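Local coordinates for GNA33 (Neisseria gonorrhoeae FA 1090, PDB 2G5D), which probably cleaves the beta-1,4 linkage between N-acetylmuramic acid and N-acetylglucosamine in peptidoglycan as a lytic transglycosylase, leaving a 1,6-anhydro bond on the muramic acid, at residues A[341-346]-A[375-381]; A[60-64]-A[335-339]. Residue numbers count along the deposited sequence, not the author numbering.

Contact 1. Residues A[341-346]-A[375-381]; sequences AIDRHY and TGSAIKG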
loop_
_atom_site.group_PDB
_atom_site.type_symbol
_atom_site.label_atom_id
_atom_site.label_comp_id
_atom_site.label_asym_id
_atom_site.label_seq_id
_atom_site.Cartn_x
_atom_site.Cartn_y
_atom_site.Cartn_z
ATOM N N ALA A 341 -6.361 1.821 1.075
ATOM C CA ALA A 341 -6.284 0.550 0.362
ATOM C C ALA A 341 -7.569 -0.273 0.518
ATOM O O ALA A 341 -8.162 -0.331 1.605
ATOM C CB ALA A 341 -5.032 -0.284 0.802
ATOM N N ILE A 342 -7.962 -0.928 -0.576
ATOM C CA ILE A 342 -9.227 -1.664 -0.669
ATOM C C ILE A 342 -9.031 -3.029 -1.348
ATOM O O ILE A 342 -7.941 -3.350 -1.801
ATOM C CB ILE A 342 -10.324 -0.838 -1.439
ATOM C CG1 ILE A 342 -9.759 -0.196 -2.721
ATOM C CG2 ILE A 342 -10.897 0.280 -0.562
ATOM C CD1 ILE A 342 -9.487 -1.193 -3.903
ATOM N N ASP A 343 -10.109 -3.797 -1.438
ATOM C CA ASP A 343 -10.109 -5.080 -2.119
ATOM C C ASP A 343 -10.786 -4.844 -3.464
ATOM O O ASP A 343 -11.955 -4.481 -3.519
ATOM C CB ASP A 343 -10.837 -6.129 -1.257
ATOM C CG ASP A 343 -10.963 -7.492 -1.934
ATOM O OD1 ASP A 343 -10.519 -7.687 -3.083
ATOM O OD2 ASP A 343 -11.532 -8.396 -1.306
ATOM N N ARG A 344 -10.038 -5.064 -4.537
ATOM C CA ARG A 344 -10.511 -4.812 -5.903
ATOM C C ARG A 344 -11.532 -5.812 -6.445
ATOM O O ARG A 344 -12.099 -5.602 -7.517
ATOM C CB ARG A 344 -9.332 -4.747 -6.854
ATOM C CG ARG A 344 -8.544 -3.467 -6.766
ATOM C CD ARG A 344 -7.481 -3.465 -7.842
ATOM N NE ARG A 344 -8.087 -3.126 -9.126
ATOM C CZ ARG A 344 -7.409 -2.950 -10.253
ATOM N NH1 ARG A 344 -6.089 -3.084 -10.263
ATOM N NH2 ARG A 344 -8.059 -2.626 -11.369
ATOM N N HIS A 345 -11.745 -6.906 -5.728
ATOM C CA HIS A 345 -12.865 -7.788 -6.005
ATOM C C HIS A 345 -14.158 -7.034 -5.835
ATOM O O HIS A 345 -15.170 -7.390 -6.445
ATOM C CB HIS A 345 -12.880 -8.974 -5.042
ATOM C CG HIS A 345 -11.813 -9.992 -5.303
ATOM N ND1 HIS A 345 -11.557 -10.494 -6.558
ATOM C CD2 HIS A 345 -10.973 -10.642 -4.459
ATOM C CE1 HIS A 345 -10.589 -11.393 -6.485
ATOM N NE2 HIS A 345 -10.219 -11.503 -5.222
ATOM N N TYR A 346 -14.113 -6.006 -4.981
ATOM C CA TYR A 346 -15.308 -5.335 -4.479
ATOM C C TYR A 346 -15.365 -3.835 -4.791
ATOM O O TYR A 346 -16.447 -3.309 -5.103
ATOM C CB TYR A 346 -15.496 -5.628 -2.977
ATOM C CG TYR A 346 -15.789 -7.104 -2.705
ATOM C CD1 TYR A 346 -14.842 -7.925 -2.095
ATOM C CD2 TYR A 346 -16.989 -7.694 -3.125
ATOM C CE1 TYR A 346 -15.092 -9.292 -1.876
ATOM C CE2 TYR A 346 -17.252 -9.053 -2.911
ATOM C CZ TYR A 346 -16.301 -9.843 -2.278
ATOM O OH TYR A 346 -16.546 -11.182 -2.049
ATOM N N THR A 375 -4.154 -1.036 -2.907
ATOM C CA THR A 375 -4.509 -2.398 -2.530
ATOM C C THR A 375 -3.433 -2.959 -1.592
ATOM O O THR A 375 -2.310 -2.463 -1.574
ATOM C CB THR A 375 -4.542 -3.327 -3.765
ATOM O OG1 THR A 375 -3.269 -3.291 -4.416
ATOM C CG2 THR A 375 -5.595 -2.916 -4.752
ATOM N N GLY A 376 -3.766 -3.998 -0.825
ATOM C CA GLY A 376 -2.754 -4.775 -0.086
ATOM C C GLY A 376 -3.038 -6.270 -0.154
ATOM O O GLY A 376 -4.170 -6.665 -0.419
ATOM N N SER A 377 -2.026 -7.103 0.089
ATOM C CA SER A 377 -2.208 -8.569 0.118
ATOM C C SER A 377 -3.082 -9.035 1.302
ATOM O O SER A 377 -3.787 -10.037 1.201
ATOM C CB SER A 377 -0.855 -9.304 0.067
ATOM O OG SER A 377 -0.021 -8.987 1.176
ATOM N N ALA A 378 -3.071 -8.266 2.392
ATOM C CA ALA A 378 -3.868 -8.562 3.593
ATOM C C ALA A 378 -5.227 -7.827 3.676
ATOM O O ALA A 378 -5.926 -7.919 4.681
ATOM C CB ALA A 378 -3.030 -8.301 4.852
ATOM N N ILE A 379 -5.609 -7.128 2.612
ATOM C CA ILE A 379 -6.832 -6.317 2.597
ATOM C C ILE A 379 -7.889 -7.007 1.738
ATOM O O ILE A 379 -7.816 -6.974 0.519
ATOM C CB ILE A 379 -6.539 -4.861 2.119
ATOM C CG1 ILE A 379 -5.398 -4.246 2.943
ATOM C CG2 ILE A 379 -7.806 -3.962 2.164
ATOM C CD1 ILE A 379 -5.712 -4.053 4.428
ATOM N N LYS A 380 -8.859 -7.648 2.391
ATOM C CA LYS A 380 -9.838 -8.507 1.692
ATOM C C LYS A 380 -11.237 -8.328 2.250
ATOM O O LYS A 380 -11.419 -8.201 3.476
ATOM C CB LYS A 380 -9.460 -10.005 1.769
ATOM C CG LYS A 380 -8.143 -10.435 1.092
ATOM C CD LYS A 380 -8.127 -10.241 -0.425
ATOM C CE LYS A 380 -6.819 -10.752 -1.015
ATOM N NZ LYS A 380 -6.476 -10.106 -2.322
ATOM N N GLY A 381 -12.221 -8.339 1.353
ATOM C CA GLY A 381 -13.623 -8.154 1.749
ATOM C C GLY A 381 -14.292 -6.911 1.192
ATOM O O GLY A 381 -13.623 -5.920 0.835
HETATM O O HOH W 1 -6.501 -5.428 -1.933
HETATM O O HOH W 2 -12.295 -3.294 0.276
HETATM O O HOH W 3 -7.956 -8.486 -3.617
#

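Contact 2. Residues A[60-64]-A[335-339]; sequences KSLQS and MGEYA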
loop_
_atom_site.group_PDB
_atom_site.type_symbol
_atom_site.label_atom_id
_atom_site.label_comp_id
_atom_site.label_asym_id
_atom_site.label_seq_id
_atom_site.Cartn_x
_atom_site.Cartn_y
_atom_site.Cartn_z
ATOM N N LYS A 60 -9.852 18.912 0.210
ATOM C CA LYS A 60 -8.852 17.879 0.389
ATOM C C LYS A 60 -9.221 16.596 -0.383
ATOM O O LYS A 60 -8.341 16.009 -1.024
ATOM C CB LYS A 60 -8.548 17.635 1.879
ATOM C CG LYS A 60 -7.575 18.658 2.427
ATOM C CD LYS A 60 -7.270 18.500 3.913
ATOM C CE LYS A 60 -6.563 19.741 4.479
ATOM N NZ LYS A 60 -7.268 21.046 4.112
ATOM N N SER A 61 -10.506 16.193 -0.377
ATOM C CA SER A 61 -10.934 15.020 -1.157
ATOM C C SER A 61 -10.736 15.278 -2.635
ATOM O O SER A 61 -10.344 14.370 -3.376
ATOM C CB SER A 61 -12.428 14.669 -0.923
ATOM O OG SER A 61 -12.714 14.569 0.457
ATOM N N LEU A 62 -11.004 16.515 -3.068
ATOM C CA LEU A 62 -10.780 16.884 -4.491
ATOM C C LEU A 62 -9.307 16.829 -4.880
ATOM O O LEU A 62 -8.985 16.290 -5.936
ATOM C CB LEU A 62 -11.435 18.219 -4.883
ATOM C CG LEU A 62 -11.296 18.679 -6.358
ATOM C CD1 LEU A 62 -11.934 17.689 -7.333
ATOM C CD2 LEU A 62 -11.880 20.049 -6.565
ATOM N N GLN A 63 -8.414 17.376 -4.045
ATOM C CA GLN A 63 -6.967 17.188 -4.244
ATOM C C GLN A 63 -6.621 15.706 -4.434
ATOM O O GLN A 63 -5.920 15.328 -5.376
ATOM C CB GLN A 63 -6.172 17.741 -3.059
ATOM C CG GLN A 63 -6.068 19.259 -3.041
ATOM C CD GLN A 63 -5.424 19.753 -1.782
ATOM O OE1 GLN A 63 -5.979 19.604 -0.687
ATOM N NE2 GLN A 63 -4.267 20.334 -1.910
ATOM N N SER A 64 -7.121 14.864 -3.537
ATOM C CA SER A 64 -6.806 13.444 -3.567
ATOM C C SER A 64 -7.336 12.802 -4.865
ATOM O O SER A 64 -6.605 12.063 -5.544
ATOM C CB SER A 64 -7.380 12.790 -2.309
ATOM O OG SER A 64 -6.975 11.450 -2.161
ATOM N N MET A 335 -2.168 10.707 -0.855
ATOM C CA MET A 335 -2.278 11.871 -0.010
ATOM C C MET A 335 -2.674 11.413 1.379
ATOM O O MET A 335 -3.703 10.751 1.550
ATOM C CB MET A 335 -3.336 12.818 -0.571
ATOM C CG MET A 335 -3.484 14.132 0.152
ATOM S SD MET A 335 -4.892 15.033 -0.507
ATOM C CE MET A 335 -5.178 16.239 0.769
ATOM N N GLY A 336 -1.861 11.779 2.360
ATOM C CA GLY A 336 -2.126 11.457 3.769
ATOM C C GLY A 336 -3.521 11.833 4.222
ATOM O O GLY A 336 -3.975 12.974 3.991
ATOM N N GLU A 337 -4.204 10.846 4.825
ATOM C CA GLU A 337 -5.550 11.002 5.406
ATOM C C GLU A 337 -6.733 11.023 4.442
ATOM O O GLU A 337 -7.887 11.063 4.904
ATOM C CB GLU A 337 -5.630 12.243 6.285
ATOM C CG GLU A 337 -4.948 12.093 7.600
ATOM C CD GLU A 337 -4.993 13.373 8.393
ATOM O OE1 GLU A 337 -3.937 13.972 8.579
ATOM O OE2 GLU A 337 -6.083 13.792 8.826
ATOM N N TYR A 338 -6.435 10.973 3.137
ATOM C CA TYR A 338 -7.403 11.108 2.048
ATOM C C TYR A 338 -7.235 10.020 0.986
ATOM O O TYR A 338 -7.708 10.146 -0.142
ATOM C CB TYR A 338 -7.369 12.535 1.452
ATOM C CG TYR A 338 -8.042 13.486 2.409
ATOM C CD1 TYR A 338 -7.311 14.187 3.378
ATOM C CD2 TYR A 338 -9.430 13.621 2.393
ATOM C CE1 TYR A 338 -7.975 15.001 4.318
ATOM C CE2 TYR A 338 -10.089 14.431 3.308
ATOM C CZ TYR A 338 -9.376 15.107 4.259
ATOM O OH TYR A 338 -10.094 15.894 5.132
ATOM N N ALA A 339 -6.561 8.947 1.375
ATOM C CA ALA A 339 -6.397 7.775 0.521
ATOM C C ALA A 339 -6.480 6.503 1.349
ATOM O O ALA A 339 -6.241 6.505 2.564
ATOM C CB ALA A 339 -5.070 7.827 -0.261
HETATM O O HOH W 4 -4.484 10.250 -2.644
#

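Contact 1. Residues A[341-346]-A[375-381]
The two backbones run in the same direction, A341 CA 4.5 Å from T375 CA and D343 CA 5.1 Å from K380 CA. Between these points 375-381 takes five steps to the two of 341-346, and the excess is thrown out as a type I turn from G376 to I379. A water bridges the gap this leaves, 2.5 Å from I342 O and 3.0 Å from G376 O. A second water accepts from D343 N (2.8 Å) and lies 3.0 Å from G381 O. A341 lies on strand 339-342, which runs parallel to strand 365-375 within the 3D domain, a member of the double-psi beta-barrel clan; 375-381 leads on to strand 384-391. I379, the last residue of the turn, points its side chain toward 341-346, with CG2 3.7 Å from A341 O. R344 CG meets T375 CG2 at 3.6 Å. D343 is the polar hub: its OD2 accepts a nearly straight hydrogen bond from G381 N (2.7 Å, 169°), while OD1 accepts from H345 N (3.0 Å) in an Asx turn and receives a 2.7 Å hydrogen bond from a third water, which in turn accepts one from K380 NZ at 2.5 Å. Y346, whose hydroxyl is hydrogen-bonded to G38 O, brings CD1 within 3.5 Å of G381 C. With phi of 116°, G381 adopts a backbone conformation that a CB would obstruct.

Contact 2. Residues A[60-64]-A[335-339]
K60, on helix 58-72, opens the contact by laying its aliphatic stem on the ring of Y338: CB stands 3.6 Å from the ring centroid, 15° off the normal, a CH-pi contact over the face. Its CG also touches M335 CE (3.8 Å), and its ammonium group leads away to a salt bridge with D57. One residue on, S61 OG lies 3.9 Å from Y338 CE2 but is hydrogen-bonded to L369 O. Q63 adds a peripheral touch, OE1 to M335 CE at 3.8 Å. S64 then supplies the polar link, donating from OG to Y338 O over a short 2.5 Å; the same OG accepts from a water at 2.8 Å that itself accepts from M335 N at 3.0 Å. Both ends of the type II turn M335-Y338, closed by Y338 N to M335 O at 3.2 Å, are thereby tied to one serine hydroxyl. M335 SD lies 3.6 Å from K60 O and 3.8 Å from S64 CB. The turn leads into strand 339-342 of the beta barrel, and M371 of strand 365-375 also touches S61 and S64. Helix and turn thus meet through mostly apolar packing of methionine, tyrosine and lysine methylenes, while the serine hydroxyl gives the carbonyl of Y338 a directional partner.

In the fold
The second segment of contact 2 and the first of contact 1 follow one another along the chain: 335-339 leads into strand 339-342, which the start of 341-346 shares. Contact 2 lies where the chain enters this strand and contact 1 further along it, centres about 19 Å apart, and the two do not touch. The same neighbouring strands serve both. In strand 384-391, F388 pairs with A339 and D386 with A341; in strand 365-375, M371 pairs with Y338, whereas D374 pairs with I342. Contact 2 therefore packs a helix from early in the chain on the barrel, and contact 1 joins strand 339-342 and the residues after it to the loop between strands 365-375 and 384-391. Neither includes a ligand or a metal.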